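Local coordinates for protein CHIR AB1 (Gallus gallus, PDB 2VSD) that probably binds the Fc region of avian antibody as a cell-surface Fc receptor, this piece being its extracellular immunoglobulin domain, at residues P6-D20 with A61-Y75. Sequence-based numbering, arbitrary orientation.
Sequences PSLSLHPSQGVSLGD and AVTNLEDAGTYQCRY. With NAG (2-acetamido-2-deoxy-beta-D-glucopyranose), chain B; NAG (2-acetamido-2-deoxy-beta-D-glucopyranose), chain C.
Pro6 lays its ring against the in-plane edge of the Tyr75 phenol, CB standing 3.8 Å from Tyr75 CD1, while Pro6 CG rests on the backbone of Cys73, 3.4 Å from Cys73 O. Leu8, in the strand that Pro6 leads into, reaches across: chi1 of -178° sets CG trans to N, which carries CD2 over the peptide after Tyr71, 3.3 Å from Tyr71 O, and CD1 meets Cys73 SG at 4.0 Å. That sulfur, flanked by Pro6 and Leu8, is disulfide-bonded to Cys26 of strand 21-27, pinning together the two sheets of the immunoglobulin sandwich. Were Pro6 replaced by an alanine, the loss of CG and CD would probably open a gap between the Tyr75 edge and Cys73 O, with only CB left against the ring. At the other end two backbone hydrogen bonds join the apolar packing. Val62 N donates to Asp20 O (2.8 Å, 178°) and Gly19 N to Val62 O, extending the antiparallel pairing of 21-27 and 55-61 just past the strands, while the methyls of Val62 diverge, CG1 to Leu18 CD2 and CG2 to Val16 CG1. The type II turn Ser17-Asp20 is braced by Ser17 N, which meets Asp20 OD2 from above the carboxylate plane. Within 61-75, Tyr71 OH donates to Asp67 O, a tyrosine corner. Asp67 OD2 gathers Thr63 N and Asn64 N and its OD1 pairs with Arg44, so this buried carboxylate probably stays ionised.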
loop_
_atom_site.group_PDB
_atom_site.type_symbol
_atom_site.label_atom_id
_atom_site.label_comp_id
_atom_site.label_asym_id
_atom_site.label_seq_id
_atom_site.Cartn_x
_atom_site.Cartn_y
_atom_site.Cartn_z
ATOM N N PRO A 6 10.538 10.047 6.029
ATOM C CA PRO A 6 9.530 11.021 6.444
ATOM C C PRO A 6 9.370 11.022 7.971
ATOM O O PRO A 6 9.850 10.122 8.638
ATOM C CB PRO A 6 8.254 10.520 5.750
ATOM C CG PRO A 6 8.438 9.011 5.685
ATOM C CD PRO A 6 9.932 8.805 5.485
ATOM N N SER A 7 8.694 12.025 8.507
ATOM C CA SER A 7 8.352 12.007 9.935
ATOM C C SER A 7 6.856 12.240 10.133
ATOM O O SER A 7 6.198 12.910 9.342
ATOM C CB SER A 7 9.179 13.055 10.688
ATOM O OG SER A 7 8.790 14.330 10.251
ATOM N N LEU A 8 6.325 11.690 11.213
ATOM C CA LEU A 8 4.876 11.604 11.387
ATOM C C LEU A 8 4.547 12.274 12.714
ATOM O O LEU A 8 5.259 12.081 13.726
ATOM C CB LEU A 8 4.456 10.128 11.360
ATOM C CG LEU A 8 2.973 9.730 11.464
ATOM C CD1 LEU A 8 2.139 10.278 10.314
ATOM C CD2 LEU A 8 2.873 8.178 11.596
ATOM N N SER A 9 3.510 13.103 12.700
ATOM C CA SER A 9 2.997 13.638 13.946
ATOM C C SER A 9 1.530 13.253 14.118
ATOM O O SER A 9 0.817 13.000 13.140
ATOM C CB SER A 9 3.191 15.157 14.008
ATOM O OG SER A 9 2.450 15.798 13.001
ATOM N N LEU A 10 1.105 13.204 15.368
ATOM C CA LEU A 10 -0.279 12.885 15.711
ATOM C C LEU A 10 -0.902 13.986 16.568
ATOM O O LEU A 10 -0.328 14.355 17.604
ATOM C CB LEU A 10 -0.300 11.552 16.445
ATOM C CG LEU A 10 -1.563 11.212 17.253
ATOM C CD1 LEU A 10 -2.733 10.902 16.320
ATOM C CD2 LEU A 10 -1.296 10.047 18.204
ATOM N N HIS A 11 -2.076 14.481 16.163
ATOM C CA HIS A 11 -2.778 15.518 16.954
ATOM C C HIS A 11 -4.262 15.215 16.930
ATOM O O HIS A 11 -4.819 15.008 15.861
ATOM C CB HIS A 11 -2.553 16.928 16.381
ATOM C CG HIS A 11 -1.111 17.354 16.369
ATOM N ND1 HIS A 11 -0.292 17.177 15.272
ATOM C CD2 HIS A 11 -0.327 17.886 17.336
ATOM C CE1 HIS A 11 0.925 17.609 15.554
ATOM N NE2 HIS A 11 0.932 18.042 16.803
ATOM N N PRO A 12 -4.911 15.178 18.103
ATOM C CA PRO A 12 -4.321 15.189 19.433
ATOM C C PRO A 12 -3.658 13.837 19.728
ATOM O O PRO A 12 -4.007 12.821 19.100
ATOM C CB PRO A 12 -5.546 15.370 20.339
ATOM C CG PRO A 12 -6.650 14.678 19.547
ATOM C CD PRO A 12 -6.381 15.090 18.154
ATOM N N SER A 13 -2.727 13.816 20.677
ATOM C CA SER A 13 -2.068 12.555 21.040
ATOM C C SER A 13 -2.429 12.076 22.452
ATOM O O SER A 13 -2.264 10.900 22.771
ATOM C CB SER A 13 -0.557 12.693 20.896
ATOM O OG SER A 13 -0.121 13.847 21.589
ATOM N N GLN A 14 -2.931 12.989 23.290
ATOM C CA GLN A 14 -3.302 12.648 24.664
ATOM C C GLN A 14 -4.801 12.744 24.883
ATOM O O GLN A 14 -5.438 13.632 24.300
ATOM C CB GLN A 14 -2.585 13.542 25.680
ATOM C CG GLN A 14 -1.049 13.555 25.520
ATOM C CD GLN A 14 -0.418 12.245 25.923
ATOM O OE1 GLN A 14 -0.956 11.535 26.773
ATOM N NE2 GLN A 14 0.722 11.902 25.296
ATOM N N GLY A 15 -5.314 11.831 25.707
ATOM C CA GLY A 15 -6.738 11.744 26.065
ATOM C C GLY A 15 -7.675 11.492 24.873
ATOM O O GLY A 15 -8.839 11.898 24.897
ATOM N N VAL A 16 -7.183 10.779 23.863
ATOM C CA VAL A 16 -7.996 10.476 22.692
ATOM C C VAL A 16 -8.972 9.353 23.027
ATOM O O VAL A 16 -8.591 8.342 23.638
ATOM C CB VAL A 16 -7.133 10.099 21.458
ATOM C CG1 VAL A 16 -8.033 9.696 20.298
ATOM C CG2 VAL A 16 -6.246 11.289 21.065
ATOM N N SER A 17 -10.231 9.533 22.628
ATOM C CA SER A 17 -11.309 8.590 22.908
ATOM C C SER A 17 -12.057 8.240 21.645
ATOM O O SER A 17 -11.994 8.983 20.670
ATOM C CB SER A 17 -12.298 9.279 23.854
ATOM O OG SER A 17 -11.616 9.684 25.042
ATOM N N LEU A 18 -12.826 7.151 21.659
ATOM C CA LEU A 18 -13.771 6.908 20.556
ATOM C C LEU A 18 -14.626 8.140 20.293
ATOM O O LEU A 18 -15.123 8.769 21.238
ATOM C CB LEU A 18 -14.710 5.731 20.873
ATOM C CG LEU A 18 -14.173 4.297 20.969
ATOM C CD1 LEU A 18 -15.301 3.316 20.577
ATOM C CD2 LEU A 18 -12.954 4.024 20.141
ATOM N N GLY A 19 -14.832 8.425 19.019
ATOM C CA GLY A 19 -15.594 9.572 18.567
ATOM C C GLY A 19 -14.763 10.790 18.264
ATOM O O GLY A 19 -15.236 11.707 17.577
ATOM N N ASP A 20 -13.513 10.819 18.740
ATOM C CA ASP A 20 -12.666 11.966 18.462
ATOM C C ASP A 20 -12.096 11.865 17.058
ATOM O O ASP A 20 -11.989 10.772 16.521
ATOM C CB ASP A 20 -11.497 12.038 19.439
ATOM C CG ASP A 20 -11.901 12.410 20.819
ATOM O OD1 ASP A 20 -13.076 12.810 21.057
ATOM O OD2 ASP A 20 -11.021 12.257 21.688
ATOM N N ALA A 61 -12.008 9.855 11.945
ATOM C CA ALA A 61 -12.648 9.680 13.239
ATOM C C ALA A 61 -12.189 8.366 13.851
ATOM O O ALA A 61 -12.017 7.365 13.141
ATOM C CB ALA A 61 -14.158 9.693 13.069
ATOM N N VAL A 62 -11.979 8.367 15.164
ATOM C CA VAL A 62 -11.720 7.133 15.904
ATOM C C VAL A 62 -13.081 6.467 16.109
ATOM O O VAL A 62 -13.966 7.041 16.783
ATOM C CB VAL A 62 -11.026 7.436 17.240
ATOM C CG1 VAL A 62 -10.754 6.145 18.020
ATOM C CG2 VAL A 62 -9.695 8.239 16.989
ATOM N N THR A 63 -13.297 5.312 15.484
ATOM C CA THR A 63 -14.613 4.680 15.547
ATOM C C THR A 63 -14.564 3.325 16.230
ATOM O O THR A 63 -15.608 2.709 16.458
ATOM C CB THR A 63 -15.206 4.501 14.151
ATOM O OG1 THR A 63 -14.405 3.557 13.405
ATOM C CG2 THR A 63 -15.244 5.844 13.417
ATOM N N ASN A 64 -13.378 2.823 16.541
ATOM C CA ASN A 64 -13.389 1.546 17.279
ATOM C C ASN A 64 -12.048 1.295 17.930
ATOM O O ASN A 64 -11.087 2.005 17.653
ATOM C CB ASN A 64 -13.800 0.396 16.363
ATOM C CG ASN A 64 -12.770 0.140 15.272
ATOM O OD1 ASN A 64 -12.768 0.776 14.220
ATOM N ND2 ASN A 64 -11.870 -0.754 15.548
ATOM N N LEU A 65 -11.996 0.296 18.803
ATOM C CA LEU A 65 -10.802 0.033 19.590
ATOM C C LEU A 65 -9.613 -0.371 18.717
ATOM O O LEU A 65 -8.460 -0.180 19.155
ATOM C CB LEU A 65 -11.079 -1.103 20.581
ATOM C CG LEU A 65 -12.132 -0.778 21.650
ATOM C CD1 LEU A 65 -12.360 -2.052 22.511
ATOM C CD2 LEU A 65 -11.789 0.409 22.491
ATOM N N GLU A 66 -9.874 -0.909 17.532
ATOM C CA GLU A 66 -8.793 -1.340 16.644
ATOM C C GLU A 66 -8.060 -0.191 15.958
ATOM O O GLU A 66 -7.051 -0.412 15.284
ATOM C CB GLU A 66 -9.263 -2.419 15.650
ATOM C CG GLU A 66 -9.767 -3.694 16.399
ATOM C CD GLU A 66 -10.228 -4.778 15.441
ATOM O OE1 GLU A 66 -10.444 -4.464 14.252
ATOM O OE2 GLU A 66 -10.388 -5.941 15.889
ATOM N N ASP A 67 -8.545 1.035 16.173
ATOM C CA ASP A 67 -7.850 2.229 15.690
ATOM C C ASP A 67 -6.584 2.506 16.491
ATOM O O ASP A 67 -5.701 3.175 16.016
ATOM C CB ASP A 67 -8.753 3.489 15.726
ATOM C CG ASP A 67 -9.793 3.485 14.631
ATOM O OD1 ASP A 67 -9.451 3.123 13.485
ATOM O OD2 ASP A 67 -10.951 3.848 14.913
ATOM N N ALA A 68 -6.505 1.967 17.699
ATOM C CA ALA A 68 -5.316 2.133 18.526
ATOM C C ALA A 68 -4.127 1.435 17.862
ATOM O O ALA A 68 -4.305 0.511 17.084
ATOM C CB ALA A 68 -5.577 1.536 19.920
ATOM N N GLY A 69 -2.910 1.888 18.134
ATOM C CA GLY A 69 -1.762 1.092 17.686
ATOM C C GLY A 69 -0.644 1.927 17.119
ATOM O O GLY A 69 -0.551 3.142 17.375
ATOM N N THR A 70 0.203 1.273 16.330
ATOM C CA THR A 70 1.442 1.916 15.888
ATOM C C THR A 70 1.307 2.439 14.467
ATOM O O THR A 70 1.167 1.648 13.518
ATOM C CB THR A 70 2.614 0.954 15.958
ATOM O OG1 THR A 70 2.646 0.378 17.254
ATOM C CG2 THR A 70 3.948 1.725 15.691
ATOM N N TYR A 71 1.298 3.761 14.343
ATOM C CA TYR A 71 1.211 4.425 13.038
ATOM C C TYR A 71 2.571 4.817 12.469
ATOM O O TYR A 71 3.442 5.307 13.188
ATOM C CB TYR A 71 0.307 5.649 13.094
ATOM C CG TYR A 71 -1.164 5.279 13.205
ATOM C CD1 TYR A 71 -1.750 5.042 14.465
ATOM C CD2 TYR A 71 -1.952 5.142 12.061
ATOM C CE1 TYR A 71 -3.102 4.710 14.583
ATOM C CE2 TYR A 71 -3.324 4.776 12.173
ATOM C CZ TYR A 71 -3.867 4.573 13.433
ATOM O OH TYR A 71 -5.196 4.208 13.552
ATOM N N GLN A 72 2.726 4.611 11.168
ATOM C CA GLN A 72 3.933 5.025 10.447
ATOM C C GLN A 72 3.549 5.544 9.095
ATOM O O GLN A 72 2.469 5.202 8.586
ATOM C CB GLN A 72 4.874 3.842 10.268
ATOM C CG GLN A 72 5.545 3.396 11.536
ATOM C CD GLN A 72 6.228 2.069 11.358
ATOM O OE1 GLN A 72 5.572 1.047 11.166
ATOM N NE2 GLN A 72 7.558 2.076 11.377
ATOM N N CYS A 73 4.430 6.329 8.470
ATOM C CA CYS A 73 4.171 6.737 7.086
ATOM C C CYS A 73 5.389 6.485 6.193
ATOM O O CYS A 73 6.518 6.388 6.699
ATOM C CB CYS A 73 3.622 8.181 6.989
ATOM S SG CYS A 73 4.790 9.522 7.383
ATOM N N ARG A 74 5.112 6.334 4.892
ATOM C CA ARG A 74 6.065 5.924 3.865
ATOM C C ARG A 74 5.659 6.728 2.640
ATOM O O ARG A 74 4.468 6.992 2.436
ATOM C CB ARG A 74 5.806 4.436 3.602
ATOM C CG ARG A 74 6.676 3.722 2.659
ATOM C CD ARG A 74 6.350 2.277 2.822
ATOM N NE ARG A 74 7.094 1.412 1.923
ATOM C CZ ARG A 74 6.569 0.683 0.952
ATOM N NH1 ARG A 74 5.266 0.710 0.673
ATOM N NH2 ARG A 74 7.385 -0.057 0.219
ATOM N N TYR A 75 6.605 7.119 1.794
ATOM C CA TYR A 75 6.206 7.763 0.527
ATOM C C TYR A 75 7.002 7.219 -0.647
ATOM O O TYR A 75 8.057 6.628 -0.436
ATOM C CB TYR A 75 6.254 9.296 0.590
ATOM C CG TYR A 75 7.632 9.888 0.724
ATOM C CD1 TYR A 75 8.253 9.988 1.973
ATOM C CD2 TYR A 75 8.308 10.389 -0.393
ATOM C CE1 TYR A 75 9.533 10.543 2.112
ATOM C CE2 TYR A 75 9.591 10.947 -0.270
ATOM C CZ TYR A 75 10.199 11.016 0.986
ATOM O OH TYR A 75 11.469 11.571 1.147
HETATM C C1 NAG B . -3.011 -2.410 16.390
HETATM C C2 NAG B . -4.422 -3.007 16.298
HETATM C C3 NAG B . -5.257 -2.831 17.590
HETATM C C4 NAG B . -4.417 -3.116 18.840
HETATM C C5 NAG B . -3.043 -2.427 18.729
HETATM C C6 NAG B . -2.086 -2.681 19.907
HETATM C C7 NAG B . -5.301 -3.097 13.981
HETATM C C8 NAG B . -4.464 -4.289 13.754
HETATM N N2 NAG B . -5.196 -2.468 15.167
HETATM O O3 NAG B . -6.401 -3.686 17.513
HETATM O O4 NAG B . -4.971 -2.589 20.036
HETATM O O5 NAG B . -2.379 -2.876 17.553
HETATM O O6 NAG B . -1.960 -4.092 20.090
HETATM O O7 NAG B . -6.008 -2.716 13.014
HETATM C C1 NAG C . -6.187 -3.115 20.644
HETATM C C2 NAG C . -6.163 -3.016 22.186
HETATM C C3 NAG C . -6.826 -4.169 22.914
HETATM C C4 NAG C . -7.999 -4.735 22.122
HETATM C C5 NAG C . -7.533 -5.213 20.737
HETATM C C6 NAG C . -8.654 -5.625 19.778
HETATM C C7 NAG C . -4.535 -1.404 22.969
HETATM C C8 NAG C . -3.189 -1.105 23.561
HETATM N N2 NAG C . -4.860 -2.671 22.767
HETATM O O3 NAG C . -7.256 -3.669 24.165
HETATM O O4 NAG C . -8.417 -5.873 22.848
HETATM O O5 NAG C . -6.800 -4.227 20.018
HETATM O O6 NAG C . -9.699 -4.668 19.853
HETATM O O7 NAG C . -5.269 -0.452 22.672
#